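Local coordinates for protein MYB21 (Trichomonas vaginalis, PDB 3OSG) that binds a promoter element DNA (MRE-1) through its R2R3 Myb domain and probably acts as a sequence-specific transcription factor for RNA polymerase II, at residues Val74-Ile77 with Gln78-Gly81; Asn44-Gln47 with Cys48-Trp52; Lys13-Pro16 with Glu17-Glu20. All coordinates share one frame; numbering follows the deposited sequence.

In the fold
Along the chain the order is interaction 3, interaction 2, interaction 1. Interaction 3 starts helix 16-29 and interaction 2 starts helix 45-56, both within one Myb-like range; their centres are about 12 Å apart, and they touch through the Arg51-Asp19 salt bridge and the packing of Phe14 on helix 45-56. Interaction 1 closes helix 67-80 in the following Myb-like range, its centre about 29 Å from that of interaction 2 and 34 Å from that of interaction 3. It lies on the opposite side of the chain's centre. Interactions 2 and 3 probably form one DNA-facing unit, whereas interaction 1, its nearest atom about 7 Å from the DNA, is local helix packing in the second range.

Interaction 1 of 3, residues Val74-Ile77 with Gln78-Gly81; sequences VQKI and QEYG
Gln78 folds back on Val74 twice. Its backbone N donates to Val74 O over 3.2 Å, and its CG lies 3.1 Å from that same oxygen, since chi1 of -63° sets CG beside the backbone N and turns the side chain back along the helix. The carbonyl of Val74 is therefore bonded by an N-H and covered by a methylene.

Glu79 carries the polar side-chain contact. Its N bonds to Gln75 O at 3.0 Å, while its extended side chain runs alongside Lys76, both pointing the same way. The salt bridge spans 2.9 Å from Lys76 NZ to Glu79 OE1. The ammonium arrives on the syn side of the carboxylate, only 16° out of its plane. Lys76 CD passes 3.3 Å from Glu79 OE1, evidence that the lysine chain, bent at chi2, lies along the acid before its tip reaches it. A water bridges Glu79 OE1 and Gln75 OE1, and Lys76 also makes a cation-pi contact with Phe90.

Tyr80 N bonds to Lys76 O at 2.8 Å. The tyrosine ring lies beside the lysine chain, with CE2 4.2 Å from Lys76 CD, and Glu79 CG sits over the centre of one ring face.

Gly81 ends the helix: its N still hydrogen-bonds to Ile77 O at 2.9 Å, but from 42° above the carbonyl plane, away from a lone pair, and its phi turns positive. On the inner side Ile77 packs on Trp84, Ile87 and Trp103. The arrangement is that of an amphipathic helix ending at a glycine in a Myb-like helical domain, with a polar outer side and another that packs on Trp84 and Trp103.

Interaction 2 of 3, residues Asn44-Gln47 with Cys48-Trp52; sequences NARQ and CRDRW. With nucleotides of chain B; nucleotides of chain C.
Arg46 and Asp50, one helical turn apart, form the polar centre of this contact: Arg46 NE lies 2.7 Å from Asp50 OD2 in a salt bridge. Arg46 has CG opposite its backbone N (chi1 -172°), and a bend at chi2 brings NE back along the helix to the acid. Guanidinium and carboxylate planes are 71° apart, and the arginine meets the oxygen from above the carboxylate plane. A water accepts from Arg46 NH2 and donates to Asp50 OD1 at 2.8 Å, tying in the second carboxylate oxygen. With NE so held, the other two nitrogens face a base. Arg46 NH1 donates to N7 of DG8 of chain B at 2.9 Å, and Arg46 NH2 to its O6 at 2.6 Å, a two-bond reading of the guanine's major-groove edge. C5 of DC7 of chain B lies over one guanidinium face, offset toward its rim.

The tight part has two places. Cys48 packs inward on Trp33 and Ala37. Arg49 is pressed against DNA: the sugar of DT2 of chain C lies over one guanidinium face, Arg49 CZ being 3.3 Å from C2', and Arg46 CA flanks the opposite face more distantly.

The looser part is the helix start, where Asn44 is exposed. Asn44 OD1 accepts from Gln47 N over 2.7 Å, and Gln47 OE1 from Asn44 N at 2.9 Å. The Gln47 amide is thereby fixed, its NE2 bonded to OP2 of DC7 of chain B at 2.8 Å. A capping box thus starts a DNA-recognition helix in the major groove, the helix-turn-helix arrangement of Myb domains.

Interaction 3 of 3, residues Lys13-Pro16 with Glu17-Glu20; sequences KFTP and EEDE. With nucleotides of chain B.
Thr15 and Glu18 grip each other by reciprocal bonds. Glu18 N donates to Thr15 OG1 over 2.9 Å, nearly straight at 168°, and Thr15 N returns a bond of 3.1 Å to Glu18 OE1, using the anti lone pair of the carboxylate. The hydroxyl can cap because chi1 of 67° places OG1 between the backbone N and the carbonyl carbon, turned toward the first turn of the helix. A longer, weak bond joins Thr15 OG1 to Glu18 OE1, and the first helical bond runs from Asp19 N to Thr15 O at 3.0 Å.

Around this cap, Phe14 packs on both acids. Its CB lies 3.2 Å from Asp19 OD1, and ring and carboxylate planes are only 13° apart; Glu18 CB also meets the ring. A water donates to Phe14 O at 2.8 Å and to Asp19 OD2 at 2.7 Å, linking loop and helix.

Further out, Arg43 pairs with Glu18 OE1 and makes a cation-pi contact with Phe14, while Arg51 holds Asp19; these charges probably favour the ionised acids. Phe14 N hydrogen-bonds to OP1 of DT6 of chain B at 2.9 Å, and the cap and these arginines probably help to hold it there. The whole is a capping box at the N-terminus of helix 16-29, joined to a DNA backbone phosphate in a Myb-like domain.

Interaction 1 of 3, residues Val74-Ile77 with Gln78-Gly81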
loop_
_atom_site.group_PDB
_atom_site.type_symbol
_atom_site.label_atom_id
_atom_site.label_comp_id
_atom_site.label_asym_id
_atom_site.label_seq_id
_atom_site.Cartn_x
_atom_site.Cartn_y
_atom_site.Cartn_z
ATOM N N VAL A 74 14.262 11.976 3.022
ATOM C CA VAL A 74 15.334 12.092 3.999
ATOM C C VAL A 74 15.128 13.357 4.835
ATOM O O VAL A 74 15.334 13.342 6.044
ATOM C CB VAL A 74 16.714 12.104 3.331
ATOM C CG1 VAL A 74 16.944 10.814 2.538
ATOM C CG2 VAL A 74 16.834 13.280 2.416
ATOM N N GLN A 75 14.699 14.441 4.196
ATOM C CA GLN A 75 14.433 15.686 4.920
ATOM C C GLN A 75 13.253 15.543 5.874
ATOM O O GLN A 75 13.339 15.911 7.048
ATOM C CB GLN A 75 14.177 16.839 3.948
ATOM C CG GLN A 75 13.460 18.038 4.568
ATOM C CD GLN A 75 13.334 19.211 3.601
ATOM O OE1 GLN A 75 12.315 19.908 3.572
ATOM N NE2 GLN A 75 14.373 19.427 2.793
ATOM N N LYS A 76 12.150 14.996 5.379
ATOM C CA LYS A 76 10.980 14.847 6.234
ATOM C C LYS A 76 11.212 13.917 7.428
ATOM O O LYS A 76 10.594 14.083 8.472
ATOM C CB LYS A 76 9.751 14.431 5.426
ATOM C CG LYS A 76 9.202 15.535 4.551
ATOM C CD LYS A 76 9.021 16.817 5.361
ATOM C CE LYS A 76 8.231 17.866 4.582
ATOM N NZ LYS A 76 8.470 19.247 5.102
ATOM N N ILE A 77 12.099 12.942 7.283
ATOM C CA ILE A 77 12.390 12.038 8.391
ATOM C C ILE A 77 13.307 12.690 9.420
ATOM O O ILE A 77 13.282 12.342 10.606
ATOM C CB ILE A 77 13.032 10.719 7.911
ATOM C CG1 ILE A 77 12.057 9.946 7.021
ATOM C CG2 ILE A 77 13.409 9.863 9.097
ATOM C CD1 ILE A 77 12.670 8.704 6.391
ATOM N N GLN A 78 14.138 13.618 8.964
ATOM C CA GLN A 78 14.911 14.434 9.893
ATOM C C GLN A 78 13.939 15.330 10.666
ATOM O O GLN A 78 14.112 15.568 11.857
ATOM C CB GLN A 78 15.952 15.279 9.150
ATOM C CG GLN A 78 17.008 14.474 8.404
ATOM C CD GLN A 78 18.049 15.353 7.723
ATOM O OE1 GLN A 78 19.176 15.480 8.199
ATOM N NE2 GLN A 78 17.671 15.965 6.607
ATOM N N GLU A 79 12.906 15.808 9.982
ATOM C CA GLU A 79 11.917 16.678 10.605
ATOM C C GLU A 79 10.976 15.941 11.577
ATOM O O GLU A 79 10.777 16.385 12.705
ATOM C CB GLU A 79 11.120 17.450 9.541
ATOM C CG GLU A 79 9.967 18.307 10.093
ATOM C CD GLU A 79 9.326 19.218 9.039
ATOM O OE1 GLU A 79 9.545 18.990 7.824
ATOM O OE2 GLU A 79 8.600 20.168 9.425
ATOM N N TYR A 80 10.420 14.809 11.151
ATOM C CA TYR A 80 9.337 14.163 11.898
ATOM C C TYR A 80 9.692 12.844 12.566
ATOM O O TYR A 80 8.926 12.330 13.372
ATOM C CB TYR A 80 8.156 13.905 10.970
ATOM C CG TYR A 80 7.418 15.147 10.547
ATOM C CD1 TYR A 80 6.677 15.887 11.462
ATOM C CD2 TYR A 80 7.433 15.566 9.231
ATOM C CE1 TYR A 80 5.988 17.011 11.075
ATOM C CE2 TYR A 80 6.743 16.694 8.835
ATOM C CZ TYR A 80 6.025 17.414 9.765
ATOM O OH TYR A 80 5.338 18.539 9.367
ATOM N N GLY A 81 10.831 12.270 12.220
ATOM C CA GLY A 81 11.166 10.960 12.741
ATOM C C GLY A 81 10.284 9.917 12.074
ATOM O O GLY A 81 9.749 10.159 10.993
HETATM O O HOH W 1 11.345 19.593 6.144
#

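Interaction 2 of 3, residues Asn44-Gln47 with Cys48-Trp52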
loop_
_atom_site.group_PDB
_atom_site.type_symbol
_atom_site.label_atom_id
_atom_site.label_comp_id
_atom_site.label_asym_id
_atom_site.label_seq_id
_atom_site.Cartn_x
_atom_site.Cartn_y
_atom_site.Cartn_z
ATOM N N ASN A 44 -10.373 -11.494 4.026
ATOM C CA ASN A 44 -11.144 -10.832 5.067
ATOM C C ASN A 44 -11.244 -9.323 4.811
ATOM O O ASN A 44 -10.706 -8.819 3.815
ATOM C CB ASN A 44 -10.526 -11.113 6.431
ATOM C CG ASN A 44 -9.119 -10.572 6.545
ATOM O OD1 ASN A 44 -8.817 -9.514 6.011
ATOM N ND2 ASN A 44 -8.256 -11.293 7.248
ATOM N N ALA A 45 -11.929 -8.600 5.699
ATOM C CA ALA A 45 -12.156 -7.167 5.495
ATOM C C ALA A 45 -10.839 -6.388 5.484
ATOM O O ALA A 45 -10.647 -5.482 4.668
ATOM C CB ALA A 45 -13.096 -6.601 6.573
ATOM N N ARG A 46 -9.951 -6.743 6.408
ATOM C CA ARG A 46 -8.650 -6.085 6.540
ATOM C C ARG A 46 -7.826 -6.201 5.252
ATOM O O ARG A 46 -7.220 -5.234 4.792
ATOM C CB ARG A 46 -7.877 -6.740 7.680
ATOM C CG ARG A 46 -6.609 -6.058 8.053
ATOM C CD ARG A 46 -5.376 -6.766 7.490
ATOM N NE ARG A 46 -4.257 -5.870 7.712
ATOM C CZ ARG A 46 -3.312 -6.021 8.631
ATOM N NH1 ARG A 46 -3.258 -7.100 9.408
ATOM N NH2 ARG A 46 -2.396 -5.084 8.742
ATOM N N GLN A 47 -7.790 -7.400 4.685
ATOM C CA GLN A 47 -7.039 -7.618 3.464
ATOM C C GLN A 47 -7.577 -6.795 2.309
ATOM O O GLN A 47 -6.807 -6.214 1.553
ATOM C CB GLN A 47 -7.034 -9.095 3.097
ATOM C CG GLN A 47 -6.212 -9.968 4.040
ATOM C CD GLN A 47 -6.384 -11.432 3.725
ATOM O OE1 GLN A 47 -7.500 -11.955 3.763
ATOM N NE2 GLN A 47 -5.287 -12.102 3.383
ATOM N N CYS A 48 -8.896 -6.728 2.164
ATOM C CA CYS A 48 -9.469 -5.952 1.064
ATOM C C CYS A 48 -9.221 -4.455 1.269
ATOM O O CYS A 48 -8.878 -3.734 0.337
ATOM C CB CYS A 48 -10.981 -6.237 0.903
ATOM S SG CYS A 48 -11.346 -7.941 0.366
ATOM N N ARG A 49 -9.393 -3.980 2.489
ATOM C CA ARG A 49 -9.179 -2.571 2.757
ATOM C C ARG A 49 -7.730 -2.184 2.457
ATOM O O ARG A 49 -7.484 -1.165 1.824
ATOM C CB ARG A 49 -9.529 -2.226 4.201
ATOM C CG ARG A 49 -9.334 -0.753 4.534
ATOM C CD ARG A 49 -9.864 -0.400 5.932
ATOM N NE ARG A 49 -9.132 -1.133 6.954
ATOM C CZ ARG A 49 -9.623 -2.141 7.670
ATOM N NH1 ARG A 49 -10.887 -2.528 7.519
ATOM N NH2 ARG A 49 -8.846 -2.763 8.554
ATOM N N ASP A 50 -6.778 -2.994 2.908
ATOM C CA ASP A 50 -5.364 -2.667 2.705
ATOM C C ASP A 50 -5.006 -2.641 1.222
ATOM O O ASP A 50 -4.315 -1.740 0.749
ATOM C CB ASP A 50 -4.450 -3.687 3.399
ATOM C CG ASP A 50 -4.343 -3.484 4.909
ATOM O OD1 ASP A 50 -4.862 -2.487 5.459
ATOM O OD2 ASP A 50 -3.706 -4.348 5.554
ATOM N N ARG A 51 -5.451 -3.651 0.491
ATOM C CA ARG A 51 -5.164 -3.728 -0.925
ATOM C C ARG A 51 -5.710 -2.502 -1.651
ATOM O O ARG A 51 -5.011 -1.877 -2.447
ATOM C CB ARG A 51 -5.727 -5.013 -1.518
ATOM C CG ARG A 51 -5.321 -5.240 -2.974
ATOM C CD ARG A 51 -3.795 -5.324 -3.143
ATOM N NE ARG A 51 -3.448 -5.512 -4.545
ATOM C CZ ARG A 51 -2.223 -5.411 -5.046
ATOM N NH1 ARG A 51 -1.200 -5.116 -4.252
ATOM N NH2 ARG A 51 -2.026 -5.612 -6.348
ATOM N N TRP A 52 -6.954 -2.139 -1.360
ATOM C CA TRP A 52 -7.534 -0.963 -1.997
ATOM C C TRP A 52 -6.808 0.327 -1.618
ATOM O O TRP A 52 -6.357 1.081 -2.481
ATOM C CB TRP A 52 -9.027 -0.843 -1.691
ATOM C CG TRP A 52 -9.585 0.476 -2.146
ATOM C CD1 TRP A 52 -9.700 1.615 -1.406
ATOM C CD2 TRP A 52 -10.066 0.798 -3.455
ATOM N NE1 TRP A 52 -10.240 2.628 -2.169
ATOM C CE2 TRP A 52 -10.474 2.149 -3.432
ATOM C CE3 TRP A 52 -10.200 0.073 -4.640
ATOM C CZ2 TRP A 52 -11.008 2.791 -4.552
ATOM C CZ3 TRP A 52 -10.725 0.707 -5.754
ATOM C CH2 TRP A 52 -11.120 2.058 -5.703
ATOM P P DC B 7 -1.611 -11.644 3.787
ATOM O OP1 DC B 7 -1.613 -13.076 3.480
ATOM O OP2 DC B 7 -2.788 -10.786 3.543
ATOM O "O5'" DC B 7 -1.192 -11.478 5.321
ATOM C "C5'" DC B 7 -0.184 -12.309 5.869
ATOM C "C4'" DC B 7 0.259 -11.813 7.235
ATOM O "O4'" DC B 7 0.905 -10.503 7.156
ATOM C "C3'" DC B 7 -0.843 -11.705 8.290
ATOM O "O3'" DC B 7 -0.311 -12.329 9.465
ATOM C "C2'" DC B 7 -1.018 -10.200 8.441
ATOM C "C1'" DC B 7 0.408 -9.694 8.206
ATOM N N1 DC B 7 0.550 -8.248 7.838
ATOM C C2 DC B 7 1.580 -7.530 8.408
ATOM O O2 DC B 7 2.328 -8.108 9.185
ATOM N N3 DC B 7 1.747 -6.228 8.100
ATOM C C4 DC B 7 0.929 -5.622 7.261
ATOM N N4 DC B 7 1.159 -4.325 7.014
ATOM C C5 DC B 7 -0.149 -6.332 6.653
ATOM C C6 DC B 7 -0.289 -7.633 6.965
ATOM P P DG B 8 -1.204 -12.841 10.701
ATOM O OP1 DG B 8 -0.982 -14.281 10.901
ATOM O OP2 DG B 8 -2.565 -12.303 10.513
ATOM O "O5'" DG B 8 -0.500 -12.094 11.926
ATOM C "C5'" DG B 8 0.905 -12.153 12.064
ATOM C "C4'" DG B 8 1.348 -11.534 13.379
ATOM O "O4'" DG B 8 1.552 -10.114 13.219
ATOM C "C3'" DG B 8 0.354 -11.637 14.514
ATOM O "O3'" DG B 8 1.084 -11.656 15.728
ATOM C "C2'" DG B 8 -0.491 -10.373 14.346
ATOM C "C1'" DG B 8 0.551 -9.360 13.882
ATOM N N9 DG B 8 0.113 -8.382 12.887
ATOM C C8 DG B 8 -0.730 -8.592 11.823
ATOM N N7 DG B 8 -0.902 -7.538 11.075
ATOM C C5 DG B 8 -0.118 -6.577 11.675
ATOM C C6 DG B 8 0.096 -5.229 11.315
ATOM O O6 DG B 8 -0.380 -4.614 10.364
ATOM N N1 DG B 8 0.968 -4.579 12.192
ATOM C C2 DG B 8 1.563 -5.175 13.277
ATOM N N2 DG B 8 2.376 -4.389 13.991
ATOM N N3 DG B 8 1.366 -6.441 13.637
ATOM C C4 DG B 8 0.524 -7.079 12.786
ATOM P P DT C 2 -14.093 0.004 8.706
ATOM O OP1 DT C 2 -14.686 1.044 7.842
ATOM O OP2 DT C 2 -13.985 -1.384 8.215
ATOM O "O5'" DT C 2 -12.653 0.502 9.194
ATOM C "C5'" DT C 2 -12.507 1.830 9.671
ATOM C "C4'" DT C 2 -11.076 2.079 10.095
ATOM O "O4'" DT C 2 -10.860 1.414 11.364
ATOM C "C3'" DT C 2 -10.007 1.515 9.150
ATOM O "O3'" DT C 2 -8.895 2.381 9.101
ATOM C "C2'" DT C 2 -9.559 0.259 9.879
ATOM C "C1'" DT C 2 -9.576 0.859 11.273
ATOM N N1 DT C 2 -9.351 -0.109 12.347
ATOM C C2 DT C 2 -8.652 0.326 13.446
ATOM O O2 DT C 2 -8.245 1.465 13.526
ATOM N N3 DT C 2 -8.450 -0.626 14.410
ATOM C C4 DT C 2 -8.893 -1.941 14.360
ATOM O O4 DT C 2 -8.663 -2.723 15.266
ATOM C C5 DT C 2 -9.621 -2.320 13.174
ATOM C C7 DT C 2 -10.157 -3.708 12.984
ATOM C C6 DT C 2 -9.813 -1.399 12.231
HETATM O O HOH W 2 -3.651 -2.198 7.959
#

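Interaction 3 of 3, residues Lys13-Pro16 with Glu17-Glu20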
loop_
_atom_site.group_PDB
_atom_site.type_symbol
_atom_site.label_atom_id
_atom_site.label_comp_id
_atom_site.label_asym_id
_atom_site.label_seq_id
_atom_site.Cartn_x
_atom_site.Cartn_y
_atom_site.Cartn_z
ATOM N N LYS A 13 -0.750 -13.154 -1.866
ATOM C CA LYS A 13 -0.750 -11.971 -2.726
ATOM C C LYS A 13 -2.047 -11.880 -3.516
ATOM O O LYS A 13 -2.554 -12.896 -3.980
ATOM C CB LYS A 13 0.408 -12.044 -3.728
ATOM C CG LYS A 13 1.787 -12.318 -3.117
ATOM C CD LYS A 13 2.475 -11.038 -2.644
ATOM C CE LYS A 13 3.956 -11.295 -2.391
ATOM N NZ LYS A 13 4.790 -10.053 -2.436
ATOM N N PHE A 14 -2.580 -10.677 -3.685
ATOM C CA PHE A 14 -3.718 -10.485 -4.573
ATOM C C PHE A 14 -3.314 -10.753 -6.021
ATOM O O PHE A 14 -2.285 -10.265 -6.493
ATOM C CB PHE A 14 -4.257 -9.064 -4.477
ATOM C CG PHE A 14 -5.282 -8.883 -3.408
ATOM C CD1 PHE A 14 -4.918 -8.925 -2.075
ATOM C CD2 PHE A 14 -6.609 -8.665 -3.738
ATOM C CE1 PHE A 14 -5.854 -8.763 -1.099
ATOM C CE2 PHE A 14 -7.553 -8.517 -2.767
ATOM C CZ PHE A 14 -7.183 -8.563 -1.442
ATOM N N THR A 15 -4.141 -11.524 -6.718
ATOM C CA THR A 15 -3.961 -11.770 -8.145
ATOM C C THR A 15 -4.536 -10.600 -8.935
ATOM O O THR A 15 -5.292 -9.802 -8.396
ATOM C CB THR A 15 -4.714 -13.024 -8.563
ATOM O OG1 THR A 15 -6.122 -12.782 -8.429
ATOM C CG2 THR A 15 -4.321 -14.180 -7.680
ATOM N N PRO A 16 -4.198 -10.504 -10.233
ATOM C CA PRO A 16 -4.725 -9.425 -11.076
ATOM C C PRO A 16 -6.242 -9.517 -11.171
ATOM O O PRO A 16 -6.941 -8.505 -11.262
ATOM C CB PRO A 16 -4.089 -9.708 -12.448
ATOM C CG PRO A 16 -2.926 -10.602 -12.163
ATOM C CD PRO A 16 -3.354 -11.433 -11.000
ATOM N N GLU A 17 -6.740 -10.743 -11.134
ATOM C CA GLU A 17 -8.174 -11.003 -11.177
ATOM C C GLU A 17 -8.885 -10.550 -9.893
ATOM O O GLU A 17 -9.930 -9.892 -9.947
ATOM C CB GLU A 17 -8.422 -12.495 -11.453
ATOM C CG GLU A 17 -8.088 -12.952 -12.904
ATOM C CD GLU A 17 -6.588 -13.167 -13.181
ATOM O OE1 GLU A 17 -5.749 -12.853 -12.305
ATOM O OE2 GLU A 17 -6.250 -13.665 -14.289
ATOM N N GLU A 18 -8.320 -10.892 -8.740
ATOM C CA GLU A 18 -8.869 -10.428 -7.461
ATOM C C GLU A 18 -8.855 -8.912 -7.374
ATOM O O GLU A 18 -9.754 -8.311 -6.814
ATOM C CB GLU A 18 -8.064 -10.993 -6.295
ATOM C CG GLU A 18 -8.418 -12.406 -5.934
ATOM C CD GLU A 18 -7.517 -12.977 -4.854
ATOM O OE1 GLU A 18 -6.273 -12.840 -4.970
ATOM O OE2 GLU A 18 -8.056 -13.571 -3.892
ATOM N N ASP A 19 -7.809 -8.298 -7.908
ATOM C CA ASP A 19 -7.710 -6.848 -7.944
ATOM C C ASP A 19 -8.888 -6.274 -8.735
ATOM O O ASP A 19 -9.544 -5.327 -8.293
ATOM C CB ASP A 19 -6.377 -6.421 -8.572
ATOM C CG ASP A 19 -5.195 -6.596 -7.621
ATOM O OD1 ASP A 19 -5.424 -6.785 -6.404
ATOM O OD2 ASP A 19 -4.037 -6.532 -8.084
ATOM N N GLU A 20 -9.153 -6.863 -9.900
ATOM C CA GLU A 20 -10.278 -6.440 -10.730
ATOM C C GLU A 20 -11.595 -6.589 -9.971
ATOM O O GLU A 20 -12.361 -5.635 -9.851
ATOM C CB GLU A 20 -10.319 -7.231 -12.036
ATOM C CG GLU A 20 -9.438 -6.634 -13.123
ATOM C CD GLU A 20 -9.651 -5.133 -13.296
ATOM O OE1 GLU A 20 -10.807 -4.705 -13.534
ATOM O OE2 GLU A 20 -8.654 -4.379 -13.196
ATOM P P DT B 6 -0.351 -7.463 -1.705
ATOM O OP1 DT B 6 -0.974 -8.484 -2.581
ATOM O OP2 DT B 6 -0.966 -6.128 -1.525
ATOM O "O5'" DT B 6 -0.153 -8.068 -0.239
ATOM C "C5'" DT B 6 0.394 -9.380 -0.085
ATOM C "C4'" DT B 6 0.701 -9.676 1.376
ATOM O "O4'" DT B 6 1.547 -8.646 1.903
ATOM C "C3'" DT B 6 -0.464 -9.736 2.362
ATOM O "O3'" DT B 6 -0.454 -11.065 2.851
ATOM C "C2'" DT B 6 -0.140 -8.711 3.470
ATOM C "C1'" DT B 6 1.368 -8.593 3.304
ATOM N N1 DT B 6 2.010 -7.312 3.695
ATOM C C2 DT B 6 2.913 -7.303 4.728
ATOM O O2 DT B 6 3.174 -8.292 5.372
ATOM N N3 DT B 6 3.487 -6.090 4.999
ATOM C C4 DT B 6 3.245 -4.907 4.351
ATOM O O4 DT B 6 3.814 -3.885 4.682
ATOM C C5 DT B 6 2.281 -4.958 3.269
ATOM C C7 DT B 6 1.932 -3.715 2.485
ATOM C C6 DT B 6 1.717 -6.151 2.995
ATOM P P DA B 5 5.036 -3.109 -3.113
ATOM O OP1 DA B 5 5.087 -2.854 -4.554
ATOM O OP2 DA B 5 4.822 -2.003 -2.154
ATOM O "O5'" DA B 5 3.906 -4.213 -2.866
ATOM C "C5'" DA B 5 3.990 -5.419 -3.596
ATOM C "C4'" DA B 5 3.295 -6.526 -2.843
ATOM O "O4'" DA B 5 4.079 -6.861 -1.669
ATOM C "C3'" DA B 5 1.904 -6.172 -2.311
ATOM O "O3'" DA B 5 1.121 -7.354 -2.315
ATOM C "C2'" DA B 5 2.178 -5.716 -0.884
ATOM C "C1'" DA B 5 3.349 -6.605 -0.488
ATOM N N9 DA B 5 4.289 -5.959 0.427
ATOM C C8 DA B 5 4.697 -4.656 0.392
ATOM N N7 DA B 5 5.556 -4.335 1.334
ATOM C C5 DA B 5 5.749 -5.512 2.019
ATOM C C6 DA B 5 6.566 -5.835 3.118
ATOM N N6 DA B 5 7.356 -4.939 3.718
ATOM N N1 DA B 5 6.544 -7.100 3.567
ATOM C C2 DA B 5 5.761 -7.990 2.944
ATOM N N3 DA B 5 4.944 -7.794 1.898
ATOM C C4 DA B 5 4.979 -6.527 1.475
HETATM O O HOH W 3 -2.184 -8.412 -8.583
#